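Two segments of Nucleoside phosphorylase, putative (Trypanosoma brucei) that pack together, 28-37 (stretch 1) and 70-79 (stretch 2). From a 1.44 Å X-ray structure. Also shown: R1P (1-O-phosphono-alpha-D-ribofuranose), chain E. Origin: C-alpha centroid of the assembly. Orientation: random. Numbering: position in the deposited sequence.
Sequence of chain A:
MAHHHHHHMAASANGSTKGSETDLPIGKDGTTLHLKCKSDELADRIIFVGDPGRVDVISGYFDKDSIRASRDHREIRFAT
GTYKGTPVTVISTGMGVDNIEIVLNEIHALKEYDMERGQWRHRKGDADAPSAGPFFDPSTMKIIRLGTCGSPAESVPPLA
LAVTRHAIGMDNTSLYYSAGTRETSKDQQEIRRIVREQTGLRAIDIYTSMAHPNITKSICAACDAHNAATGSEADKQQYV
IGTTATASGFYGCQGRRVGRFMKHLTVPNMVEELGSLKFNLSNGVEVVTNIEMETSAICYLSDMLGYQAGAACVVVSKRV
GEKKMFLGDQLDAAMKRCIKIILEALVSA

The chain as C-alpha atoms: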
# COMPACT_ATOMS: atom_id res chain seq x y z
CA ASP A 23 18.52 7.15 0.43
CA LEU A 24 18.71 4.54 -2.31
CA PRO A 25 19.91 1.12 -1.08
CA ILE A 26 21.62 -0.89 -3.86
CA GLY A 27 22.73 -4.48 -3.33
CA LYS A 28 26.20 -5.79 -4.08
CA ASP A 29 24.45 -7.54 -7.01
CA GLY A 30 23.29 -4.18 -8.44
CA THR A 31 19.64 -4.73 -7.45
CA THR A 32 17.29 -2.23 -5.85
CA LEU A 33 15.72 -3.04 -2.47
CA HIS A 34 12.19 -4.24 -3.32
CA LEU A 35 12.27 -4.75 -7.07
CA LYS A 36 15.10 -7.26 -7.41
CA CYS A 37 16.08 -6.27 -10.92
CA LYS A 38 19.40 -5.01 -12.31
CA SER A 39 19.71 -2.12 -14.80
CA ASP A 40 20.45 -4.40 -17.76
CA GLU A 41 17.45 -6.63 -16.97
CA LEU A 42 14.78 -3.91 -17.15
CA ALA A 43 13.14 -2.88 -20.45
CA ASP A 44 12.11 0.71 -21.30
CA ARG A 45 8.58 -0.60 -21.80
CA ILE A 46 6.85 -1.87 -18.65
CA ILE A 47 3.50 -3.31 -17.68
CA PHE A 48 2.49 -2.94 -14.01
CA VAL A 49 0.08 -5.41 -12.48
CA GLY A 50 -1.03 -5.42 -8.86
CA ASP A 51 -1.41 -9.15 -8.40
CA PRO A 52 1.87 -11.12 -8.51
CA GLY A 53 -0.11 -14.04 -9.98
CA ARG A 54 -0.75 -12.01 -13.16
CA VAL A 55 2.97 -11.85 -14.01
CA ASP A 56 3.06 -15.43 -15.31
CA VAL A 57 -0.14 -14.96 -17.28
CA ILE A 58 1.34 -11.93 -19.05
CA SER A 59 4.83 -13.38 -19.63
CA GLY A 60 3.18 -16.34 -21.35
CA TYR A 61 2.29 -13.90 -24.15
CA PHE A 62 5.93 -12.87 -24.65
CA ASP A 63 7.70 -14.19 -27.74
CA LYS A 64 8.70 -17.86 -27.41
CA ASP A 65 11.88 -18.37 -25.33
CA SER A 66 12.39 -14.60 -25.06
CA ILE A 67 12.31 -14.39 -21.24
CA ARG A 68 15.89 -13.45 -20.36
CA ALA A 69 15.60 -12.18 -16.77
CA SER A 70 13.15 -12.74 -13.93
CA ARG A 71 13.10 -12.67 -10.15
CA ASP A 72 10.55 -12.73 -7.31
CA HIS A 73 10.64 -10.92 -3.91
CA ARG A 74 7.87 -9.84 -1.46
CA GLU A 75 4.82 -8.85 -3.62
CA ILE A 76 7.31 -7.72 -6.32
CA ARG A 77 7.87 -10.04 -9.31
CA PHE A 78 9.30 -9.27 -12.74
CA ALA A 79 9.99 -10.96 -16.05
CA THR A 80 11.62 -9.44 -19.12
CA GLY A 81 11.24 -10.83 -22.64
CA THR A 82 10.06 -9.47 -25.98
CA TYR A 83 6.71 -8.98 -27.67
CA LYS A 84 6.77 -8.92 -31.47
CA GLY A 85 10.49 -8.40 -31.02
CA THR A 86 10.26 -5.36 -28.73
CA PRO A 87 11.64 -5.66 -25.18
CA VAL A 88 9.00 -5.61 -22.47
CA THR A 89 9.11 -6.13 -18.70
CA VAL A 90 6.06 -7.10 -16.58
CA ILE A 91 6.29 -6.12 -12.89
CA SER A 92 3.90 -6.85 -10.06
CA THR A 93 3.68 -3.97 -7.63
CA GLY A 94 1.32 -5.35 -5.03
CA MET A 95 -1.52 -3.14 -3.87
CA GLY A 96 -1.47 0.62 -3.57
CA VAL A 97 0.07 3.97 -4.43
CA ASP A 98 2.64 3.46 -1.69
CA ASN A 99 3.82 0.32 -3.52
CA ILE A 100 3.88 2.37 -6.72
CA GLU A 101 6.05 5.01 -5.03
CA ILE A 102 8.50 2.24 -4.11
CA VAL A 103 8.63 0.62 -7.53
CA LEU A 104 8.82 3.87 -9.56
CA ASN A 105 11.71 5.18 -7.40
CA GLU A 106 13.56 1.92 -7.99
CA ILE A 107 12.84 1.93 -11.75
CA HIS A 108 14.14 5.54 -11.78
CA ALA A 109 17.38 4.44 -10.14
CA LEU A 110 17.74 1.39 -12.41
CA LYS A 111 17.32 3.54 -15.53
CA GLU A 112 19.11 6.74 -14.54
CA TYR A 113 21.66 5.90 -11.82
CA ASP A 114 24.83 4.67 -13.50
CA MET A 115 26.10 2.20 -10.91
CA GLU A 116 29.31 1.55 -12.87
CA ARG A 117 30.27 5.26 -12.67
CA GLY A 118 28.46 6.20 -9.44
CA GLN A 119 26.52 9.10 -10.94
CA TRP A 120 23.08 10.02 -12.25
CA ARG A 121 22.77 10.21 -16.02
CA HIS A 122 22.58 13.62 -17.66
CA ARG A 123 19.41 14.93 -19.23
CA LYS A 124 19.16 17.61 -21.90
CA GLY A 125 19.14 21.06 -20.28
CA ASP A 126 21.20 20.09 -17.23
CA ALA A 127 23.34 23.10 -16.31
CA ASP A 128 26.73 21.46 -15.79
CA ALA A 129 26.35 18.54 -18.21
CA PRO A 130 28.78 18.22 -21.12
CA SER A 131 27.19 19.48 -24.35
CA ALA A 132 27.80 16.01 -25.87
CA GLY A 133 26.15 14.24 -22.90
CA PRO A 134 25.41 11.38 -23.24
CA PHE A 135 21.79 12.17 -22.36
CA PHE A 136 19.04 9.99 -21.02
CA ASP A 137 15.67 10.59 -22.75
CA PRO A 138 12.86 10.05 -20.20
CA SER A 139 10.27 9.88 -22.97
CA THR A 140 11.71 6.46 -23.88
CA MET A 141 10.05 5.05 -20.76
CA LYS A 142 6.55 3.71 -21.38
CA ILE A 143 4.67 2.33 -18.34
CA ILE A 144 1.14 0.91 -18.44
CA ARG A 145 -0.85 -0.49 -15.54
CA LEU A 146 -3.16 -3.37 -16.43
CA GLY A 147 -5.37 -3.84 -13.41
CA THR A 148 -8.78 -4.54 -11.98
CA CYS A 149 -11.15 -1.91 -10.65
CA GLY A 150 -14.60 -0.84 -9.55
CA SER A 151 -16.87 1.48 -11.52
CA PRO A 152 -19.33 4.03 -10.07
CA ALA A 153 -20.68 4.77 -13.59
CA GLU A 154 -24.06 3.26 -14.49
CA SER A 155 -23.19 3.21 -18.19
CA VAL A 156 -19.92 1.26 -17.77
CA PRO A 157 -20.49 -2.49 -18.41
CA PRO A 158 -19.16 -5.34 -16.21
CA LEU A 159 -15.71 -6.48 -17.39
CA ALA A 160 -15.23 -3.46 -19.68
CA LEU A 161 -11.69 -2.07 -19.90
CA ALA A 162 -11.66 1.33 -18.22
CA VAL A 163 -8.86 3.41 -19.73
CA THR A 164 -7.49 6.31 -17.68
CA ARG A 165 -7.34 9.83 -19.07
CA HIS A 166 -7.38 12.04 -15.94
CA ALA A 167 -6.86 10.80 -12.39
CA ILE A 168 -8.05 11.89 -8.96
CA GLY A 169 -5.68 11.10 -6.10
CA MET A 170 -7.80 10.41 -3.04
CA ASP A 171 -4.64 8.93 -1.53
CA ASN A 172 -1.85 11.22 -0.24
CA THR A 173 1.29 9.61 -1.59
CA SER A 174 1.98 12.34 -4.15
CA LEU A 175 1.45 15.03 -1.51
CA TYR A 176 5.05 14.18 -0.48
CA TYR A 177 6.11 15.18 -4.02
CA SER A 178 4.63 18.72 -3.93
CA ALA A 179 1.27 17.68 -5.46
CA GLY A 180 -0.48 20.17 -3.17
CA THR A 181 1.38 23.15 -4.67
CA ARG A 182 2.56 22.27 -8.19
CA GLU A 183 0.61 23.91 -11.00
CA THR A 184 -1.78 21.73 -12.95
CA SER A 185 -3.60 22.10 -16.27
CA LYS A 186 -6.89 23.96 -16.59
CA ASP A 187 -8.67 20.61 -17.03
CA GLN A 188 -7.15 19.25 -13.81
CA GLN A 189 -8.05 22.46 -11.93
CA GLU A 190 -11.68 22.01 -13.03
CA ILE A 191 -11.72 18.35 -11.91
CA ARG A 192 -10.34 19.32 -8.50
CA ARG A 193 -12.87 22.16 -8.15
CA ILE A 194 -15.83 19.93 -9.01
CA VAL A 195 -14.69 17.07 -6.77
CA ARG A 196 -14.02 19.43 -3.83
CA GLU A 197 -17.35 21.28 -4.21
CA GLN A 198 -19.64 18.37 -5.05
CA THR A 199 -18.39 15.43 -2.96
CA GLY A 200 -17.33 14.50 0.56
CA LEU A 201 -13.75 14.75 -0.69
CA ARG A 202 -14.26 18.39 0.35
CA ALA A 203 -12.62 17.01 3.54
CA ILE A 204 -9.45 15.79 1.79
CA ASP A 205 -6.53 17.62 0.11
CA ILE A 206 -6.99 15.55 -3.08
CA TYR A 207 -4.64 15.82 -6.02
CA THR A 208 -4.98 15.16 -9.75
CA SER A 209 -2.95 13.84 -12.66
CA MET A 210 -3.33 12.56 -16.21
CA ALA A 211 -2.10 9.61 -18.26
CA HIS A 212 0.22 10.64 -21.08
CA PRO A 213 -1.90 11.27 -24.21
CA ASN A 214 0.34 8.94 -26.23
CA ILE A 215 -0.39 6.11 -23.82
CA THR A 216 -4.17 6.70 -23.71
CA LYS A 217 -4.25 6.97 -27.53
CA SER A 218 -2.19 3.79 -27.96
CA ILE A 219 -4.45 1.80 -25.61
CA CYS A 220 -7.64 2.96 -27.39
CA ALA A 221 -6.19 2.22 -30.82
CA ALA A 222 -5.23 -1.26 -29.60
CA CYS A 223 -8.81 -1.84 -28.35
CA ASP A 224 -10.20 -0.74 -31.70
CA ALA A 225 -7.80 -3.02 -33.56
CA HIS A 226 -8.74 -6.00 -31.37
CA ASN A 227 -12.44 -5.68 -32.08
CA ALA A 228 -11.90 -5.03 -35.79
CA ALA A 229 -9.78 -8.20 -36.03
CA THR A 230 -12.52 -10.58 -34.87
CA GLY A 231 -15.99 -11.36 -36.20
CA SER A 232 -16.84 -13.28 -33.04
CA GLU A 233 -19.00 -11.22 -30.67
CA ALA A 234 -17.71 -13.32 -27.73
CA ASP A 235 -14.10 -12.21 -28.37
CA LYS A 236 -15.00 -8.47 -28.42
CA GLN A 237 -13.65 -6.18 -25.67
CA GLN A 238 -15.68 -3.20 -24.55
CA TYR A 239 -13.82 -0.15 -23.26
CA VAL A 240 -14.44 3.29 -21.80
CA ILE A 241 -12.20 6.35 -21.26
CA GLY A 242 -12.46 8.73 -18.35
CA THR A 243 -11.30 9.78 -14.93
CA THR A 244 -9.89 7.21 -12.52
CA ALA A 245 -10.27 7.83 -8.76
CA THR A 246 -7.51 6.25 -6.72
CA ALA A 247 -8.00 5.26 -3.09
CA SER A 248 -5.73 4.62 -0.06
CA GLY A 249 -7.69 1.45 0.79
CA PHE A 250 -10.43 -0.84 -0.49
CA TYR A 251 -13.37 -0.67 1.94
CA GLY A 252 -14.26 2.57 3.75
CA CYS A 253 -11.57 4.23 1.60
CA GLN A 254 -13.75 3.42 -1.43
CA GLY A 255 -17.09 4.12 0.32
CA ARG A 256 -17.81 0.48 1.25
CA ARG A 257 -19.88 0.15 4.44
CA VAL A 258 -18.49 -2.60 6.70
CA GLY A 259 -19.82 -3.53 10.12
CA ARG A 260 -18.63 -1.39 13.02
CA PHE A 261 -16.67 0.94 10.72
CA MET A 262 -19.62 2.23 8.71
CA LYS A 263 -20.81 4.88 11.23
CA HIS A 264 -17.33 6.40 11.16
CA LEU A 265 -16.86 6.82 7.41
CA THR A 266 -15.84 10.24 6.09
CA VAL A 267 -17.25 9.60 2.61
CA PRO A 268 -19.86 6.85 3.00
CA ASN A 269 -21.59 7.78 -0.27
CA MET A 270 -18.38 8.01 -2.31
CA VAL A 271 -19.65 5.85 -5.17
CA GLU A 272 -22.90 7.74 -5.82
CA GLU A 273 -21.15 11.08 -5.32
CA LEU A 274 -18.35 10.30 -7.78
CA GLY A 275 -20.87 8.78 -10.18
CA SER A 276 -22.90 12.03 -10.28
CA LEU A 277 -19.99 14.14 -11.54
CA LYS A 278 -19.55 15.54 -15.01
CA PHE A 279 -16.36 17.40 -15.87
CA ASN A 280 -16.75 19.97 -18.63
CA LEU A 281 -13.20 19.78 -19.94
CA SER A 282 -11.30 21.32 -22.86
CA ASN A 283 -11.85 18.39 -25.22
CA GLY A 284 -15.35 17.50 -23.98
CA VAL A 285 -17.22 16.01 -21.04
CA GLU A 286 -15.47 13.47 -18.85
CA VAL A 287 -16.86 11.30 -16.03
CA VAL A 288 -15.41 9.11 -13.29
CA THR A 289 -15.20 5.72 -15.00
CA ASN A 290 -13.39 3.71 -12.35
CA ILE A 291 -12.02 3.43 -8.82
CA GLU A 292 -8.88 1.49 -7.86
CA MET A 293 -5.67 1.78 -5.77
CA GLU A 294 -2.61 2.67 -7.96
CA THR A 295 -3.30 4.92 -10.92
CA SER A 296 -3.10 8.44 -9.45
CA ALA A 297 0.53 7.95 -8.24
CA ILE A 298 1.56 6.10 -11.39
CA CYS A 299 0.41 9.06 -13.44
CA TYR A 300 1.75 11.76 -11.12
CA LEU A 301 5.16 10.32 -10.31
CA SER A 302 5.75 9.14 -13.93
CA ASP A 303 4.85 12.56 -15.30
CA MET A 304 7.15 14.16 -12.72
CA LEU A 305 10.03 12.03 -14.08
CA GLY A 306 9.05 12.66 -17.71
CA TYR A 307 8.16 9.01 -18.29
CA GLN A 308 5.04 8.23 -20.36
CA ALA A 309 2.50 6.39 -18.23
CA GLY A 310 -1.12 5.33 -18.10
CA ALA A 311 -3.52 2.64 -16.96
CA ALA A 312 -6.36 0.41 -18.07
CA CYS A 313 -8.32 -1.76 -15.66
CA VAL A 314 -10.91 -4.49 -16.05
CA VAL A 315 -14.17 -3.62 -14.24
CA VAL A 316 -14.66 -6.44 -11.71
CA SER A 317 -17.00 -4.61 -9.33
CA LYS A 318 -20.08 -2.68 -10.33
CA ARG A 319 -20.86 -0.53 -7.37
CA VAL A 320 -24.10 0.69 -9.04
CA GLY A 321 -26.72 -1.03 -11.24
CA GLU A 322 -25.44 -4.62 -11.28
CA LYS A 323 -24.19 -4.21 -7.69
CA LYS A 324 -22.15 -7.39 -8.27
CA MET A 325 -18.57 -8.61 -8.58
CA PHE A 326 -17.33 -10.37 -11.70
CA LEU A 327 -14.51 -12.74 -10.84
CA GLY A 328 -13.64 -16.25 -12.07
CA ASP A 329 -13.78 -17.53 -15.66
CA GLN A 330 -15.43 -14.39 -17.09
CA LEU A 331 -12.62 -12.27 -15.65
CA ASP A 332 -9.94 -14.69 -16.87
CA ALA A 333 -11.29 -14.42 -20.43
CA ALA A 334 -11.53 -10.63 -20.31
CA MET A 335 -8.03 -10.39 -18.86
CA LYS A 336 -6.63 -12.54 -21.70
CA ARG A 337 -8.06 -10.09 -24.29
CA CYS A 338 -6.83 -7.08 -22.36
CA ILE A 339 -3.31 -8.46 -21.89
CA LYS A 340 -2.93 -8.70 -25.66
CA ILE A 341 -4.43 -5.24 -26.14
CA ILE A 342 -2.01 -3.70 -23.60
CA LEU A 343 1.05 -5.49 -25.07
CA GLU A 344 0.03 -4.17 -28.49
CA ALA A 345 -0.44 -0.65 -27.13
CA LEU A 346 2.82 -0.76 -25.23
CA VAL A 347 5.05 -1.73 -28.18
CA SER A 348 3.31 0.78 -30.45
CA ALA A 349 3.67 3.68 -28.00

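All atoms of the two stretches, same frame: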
# COMPACT_ATOMS: atom_id res chain seq x y z
N LYS A 28 24.92 -5.49 -3.45
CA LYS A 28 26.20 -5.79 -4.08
C LYS A 28 25.98 -6.38 -5.48
O LYS A 28 26.84 -6.27 -6.35
CB LYS A 28 27.03 -6.73 -3.20
CG LYS A 28 27.44 -6.09 -1.88
CD LYS A 28 28.52 -6.90 -1.18
CE LYS A 28 29.09 -6.15 0.03
NZ LYS A 28 30.29 -6.83 0.60
N ASP A 29 24.81 -6.99 -5.70
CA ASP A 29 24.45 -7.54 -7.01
C ASP A 29 23.87 -6.52 -7.99
O ASP A 29 23.46 -6.88 -9.09
CB ASP A 29 23.49 -8.72 -6.84
CG ASP A 29 22.18 -8.34 -6.16
OD1 ASP A 29 22.03 -7.17 -5.74
OD2 ASP A 29 21.32 -9.24 -6.03
N GLY A 30 23.83 -5.24 -7.60
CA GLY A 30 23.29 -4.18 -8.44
C GLY A 30 21.77 -4.13 -8.48
O GLY A 30 21.19 -3.50 -9.39
N THR A 31 21.10 -4.79 -7.54
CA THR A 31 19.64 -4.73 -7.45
C THR A 31 19.17 -3.67 -6.45
O THR A 31 19.82 -3.39 -5.46
CB THR A 31 18.98 -6.07 -7.03
OG1 THR A 31 19.39 -6.42 -5.70
CG2 THR A 31 19.35 -7.17 -7.99
N THR A 32 18.02 -3.08 -6.77
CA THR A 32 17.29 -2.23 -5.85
C THR A 32 16.67 -3.07 -4.72
O THR A 32 16.74 -4.32 -4.73
CB THR A 32 16.24 -1.38 -6.61
OG1 THR A 32 15.64 -2.12 -7.67
CG2 THR A 32 16.92 -0.15 -7.20
N LEU A 33 16.10 -2.40 -3.72
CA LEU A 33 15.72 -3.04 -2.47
C LEU A 33 14.48 -3.93 -2.53
O LEU A 33 14.46 -4.99 -1.89
CB LEU A 33 15.51 -1.98 -1.40
CG LEU A 33 15.29 -2.41 0.03
CD1 LEU A 33 16.45 -3.31 0.52
CD2 LEU A 33 15.17 -1.17 0.91
N HIS A 34 13.47 -3.51 -3.26
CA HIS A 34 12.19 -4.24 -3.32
C HIS A 34 12.03 -4.96 -4.64
O HIS A 34 11.75 -6.16 -4.68
CB HIS A 34 11.01 -3.28 -3.09
CG HIS A 34 11.06 -2.61 -1.75
ND1 HIS A 34 11.72 -1.42 -1.54
CD2 HIS A 34 10.54 -2.97 -0.56
CE1 HIS A 34 11.63 -1.10 -0.25
NE2 HIS A 34 10.90 -2.02 0.36
N LEU A 35 12.19 -4.21 -5.72
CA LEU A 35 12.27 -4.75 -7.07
C LEU A 35 13.68 -5.29 -7.29
O LEU A 35 14.65 -4.53 -7.33
CB LEU A 35 11.93 -3.65 -8.08
CG LEU A 35 12.17 -3.98 -9.55
CD1 LEU A 35 11.22 -5.12 -10.06
CD2 LEU A 35 12.04 -2.71 -10.37
N LYS A 36 13.79 -6.61 -7.37
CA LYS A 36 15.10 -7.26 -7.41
C LYS A 36 15.57 -7.46 -8.84
O LYS A 36 15.78 -8.58 -9.31
CB LYS A 36 15.05 -8.57 -6.62
CG LYS A 36 14.79 -8.37 -5.14
CD LYS A 36 15.88 -7.52 -4.50
CE LYS A 36 15.95 -7.69 -3.01
NZ LYS A 36 16.94 -6.73 -2.42
N CYS A 37 15.75 -6.33 -9.50
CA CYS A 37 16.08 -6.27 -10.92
C CYS A 37 17.32 -5.41 -11.08
O CYS A 37 17.54 -4.48 -10.30
CB CYS A 37 14.90 -5.64 -11.66
SG CYS A 37 15.06 -5.57 -13.43
N SER A 70 14.32 -12.72 -14.79
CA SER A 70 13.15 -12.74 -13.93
C SER A 70 13.56 -13.04 -12.50
O SER A 70 14.52 -13.80 -12.26
CB SER A 70 12.15 -13.80 -14.38
OG SER A 70 12.74 -15.09 -14.35
N ARG A 71 12.84 -12.44 -11.56
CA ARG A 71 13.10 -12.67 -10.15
C ARG A 71 11.89 -12.27 -9.33
O ARG A 71 11.15 -11.38 -9.72
CB ARG A 71 14.34 -11.90 -9.69
CG ARG A 71 14.78 -12.27 -8.28
CD ARG A 71 16.18 -11.78 -7.94
NE ARG A 71 16.34 -11.71 -6.49
CZ ARG A 71 17.41 -11.21 -5.87
NH1 ARG A 71 18.43 -10.72 -6.56
NH2 ARG A 71 17.46 -11.18 -4.54
N ASP A 72 11.69 -12.95 -8.20
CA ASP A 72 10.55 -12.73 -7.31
C ASP A 72 11.04 -12.31 -5.92
O ASP A 72 12.05 -12.85 -5.44
CB ASP A 72 9.75 -14.02 -7.18
CG ASP A 72 9.23 -14.54 -8.51
OD1 ASP A 72 9.39 -13.87 -9.56
OD2 ASP A 72 8.63 -15.64 -8.51
N HIS A 73 10.33 -11.38 -5.28
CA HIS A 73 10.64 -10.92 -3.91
C HIS A 73 9.48 -10.13 -3.30
O HIS A 73 9.01 -9.21 -3.93
CB HIS A 73 11.88 -10.02 -3.96
CG HIS A 73 12.23 -9.42 -2.64
ND1 HIS A 73 12.64 -10.18 -1.57
CD2 HIS A 73 12.23 -8.14 -2.21
CE1 HIS A 73 12.88 -9.39 -0.53
NE2 HIS A 73 12.64 -8.15 -0.90
N ARG A 74 9.06 -10.45 -2.06
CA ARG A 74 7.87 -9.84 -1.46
C ARG A 74 6.69 -9.88 -2.49
O ARG A 74 6.51 -10.88 -3.18
CB ARG A 74 8.17 -8.40 -1.01
CG ARG A 74 8.92 -8.25 0.29
CD ARG A 74 9.38 -6.78 0.43
NE ARG A 74 10.07 -6.47 1.69
CZ ARG A 74 9.46 -6.31 2.86
NH1 ARG A 74 8.15 -6.45 2.94
NH2 ARG A 74 10.17 -6.02 3.95
N GLU A 75 5.90 -8.82 -2.61
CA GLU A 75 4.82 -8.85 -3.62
C GLU A 75 5.37 -8.53 -5.04
O GLU A 75 4.61 -8.45 -6.01
CB GLU A 75 3.64 -7.94 -3.20
CG GLU A 75 3.89 -6.44 -2.85
CD GLU A 75 3.78 -6.17 -1.34
OE1 GLU A 75 4.65 -6.82 -0.70
OE2 GLU A 75 2.85 -5.40 -0.81
N ILE A 76 6.69 -8.39 -5.16
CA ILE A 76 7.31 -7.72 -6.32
C ILE A 76 8.01 -8.75 -7.22
O ILE A 76 9.08 -9.23 -6.91
CB ILE A 76 8.30 -6.63 -5.86
CG1 ILE A 76 7.68 -5.74 -4.76
CG2 ILE A 76 8.77 -5.78 -7.05
CD1 ILE A 76 6.40 -5.08 -5.16
N ARG A 77 7.36 -9.08 -8.33
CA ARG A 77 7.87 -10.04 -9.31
C ARG A 77 8.12 -9.34 -10.63
O ARG A 77 7.38 -8.43 -10.98
CB ARG A 77 6.88 -11.17 -9.52
CG ARG A 77 6.47 -11.92 -8.29
CD ARG A 77 5.55 -13.08 -8.69
NE ARG A 77 6.23 -13.97 -9.63
CZ ARG A 77 5.64 -14.81 -10.48
NH1 ARG A 77 4.32 -14.92 -10.57
NH2 ARG A 77 6.41 -15.55 -11.27
N PHE A 78 9.13 -9.76 -11.37
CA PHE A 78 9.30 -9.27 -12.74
C PHE A 78 9.72 -10.38 -13.69
O PHE A 78 10.27 -11.43 -13.30
CB PHE A 78 10.29 -8.10 -12.81
CG PHE A 78 11.72 -8.51 -13.00
CD1 PHE A 78 12.27 -8.59 -14.27
CD2 PHE A 78 12.52 -8.83 -11.90
CE1 PHE A 78 13.56 -8.98 -14.45
CE2 PHE A 78 13.83 -9.22 -12.08
CZ PHE A 78 14.35 -9.31 -13.35
N ALA A 79 9.48 -10.12 -14.96
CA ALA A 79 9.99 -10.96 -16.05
C ALA A 79 10.18 -10.06 -17.25
O ALA A 79 9.32 -9.22 -17.54
CB ALA A 79 9.01 -12.08 -16.39
C5 R1P E . 9.32 -1.59 3.43
O5 R1P E . 10.52 -2.25 3.03
C4 R1P E . 8.47 -2.54 4.27
O4 R1P E . 9.19 -3.03 5.41
C1 R1P E . 8.58 -2.65 6.65
C2 R1P E . 7.72 -1.45 6.22
O2 R1P E . 6.69 -1.10 7.17
C3 R1P E . 7.23 -1.86 4.83
O3 R1P E . 6.16 -2.82 4.89
O1 R1P E . 7.89 -3.75 7.33
P R1P E . 7.90 -5.33 6.95
O1P R1P E . 7.19 -5.26 5.58
O2P R1P E . 7.05 -6.02 8.01
O3P R1P E . 9.34 -5.71 6.95
O HOH W 1 12.83 -5.75 0.49
O HOH W 2 11.70 -8.71 -7.98

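Stretch 2 is a β-hairpin and stretch 1 an irregular segment laid against it. The hairpin's two strands, 70-73 and 76-79, are joined by a type II' turn from His73 to Ile76 and paired by backbone hydrogen bonds such as Ile76 N to His73 O (2.8 Å) and Phe78 N to Arg71 O (3.1 Å). Arg71, His73, Ile76 and Phe78 all direct CA-to-CB toward stretch 1, whereas Ser70, Asp72 and Arg77 point away. No direct backbone hydrogen bond joins the stretches; the CA atoms come nearest at Leu35 and Ile76, 5.8 Å apart, and the contact buries 555 Å² in total.

Lys28 is out of reach, so the contact begins at Asp29. Its OD2 accepts a hydrogen bond from Arg71 NH1 at 3.3 Å, with an N-H...acceptor angle of 152°, as part of a salt bridge. The carboxylate lies at the edge of the guanidinium, near its plane, where the N-H groups point. Its other oxygen, OD1, is held within stretch 1 by Thr31 N (3.1 Å) and Thr31 OG1 (2.7 Å), which fixes the acid in position. Thr31 adds a lighter contact, CG2 to Arg71 NH1 at 3.9 Å.

Leu33 directs CA-to-CB away and takes part through its carbonyl. Leu33 O accepts from Lys36 NZ (3.1 Å) and from water 1 (3.0 Å to the water oxygen). That water also hydrogen-bonds His73 NE2 (2.8 Å) and accepts from Arg74 NE (3.1 Å), so it ties the segment to the hairpin turn.

His34 meets the hairpin through both backbone and ring. Its O lies 3.2 Å from His73 CD2, near the plane of that imidazole, while its CD2 approaches Arg74 CD at 4.1 Å. The two side chains converge on the ribose phosphate: His34 NE2 and R1P O5 are hydrogen-bonded at 2.7 Å, and Arg74 donates from NH1 to R1P O1P and from NH2 to R1P O3P, each at 3.1 Å. His34 thus hydrogen-bonds the ribose, while Arg74 holds the phosphate oxygens and also lays its guanidinium face over the sugar at R1P C4, as suits a nucleoside phosphorylase.

Leu35 has CA-to-CB directed away overall, yet the end of its side chain comes nearer: CD1 lies 3.9 Å from Ile76 CG2 and 4.2 Å from Phe78 CB, forming an apolar patch.

Lys36 has the largest covered area, 100 Å². Its aliphatic chain does the packing: CB sits over a face of the Arg71 guanidinium, 3.4 Å from Arg71 NE, and CE makes a CH-pi contact with the His73 ring, 4.0 Å from the centroid and 15° off the normal. Its backbone N donates to water 2 (3.0 Å to the water oxygen), which in turn donates to Arg71 O (3.2 Å) and Ile76 O (2.9 Å), bridging to both strands.

Cys37 closes the contact over one face of Phe78. Its SG is 3.9 Å from the ring centroid, 16° off the normal, and its CB 4.1 Å, at 22°; Lys36 O approaches the ring edge, 3.4 Å from Phe78 CE2.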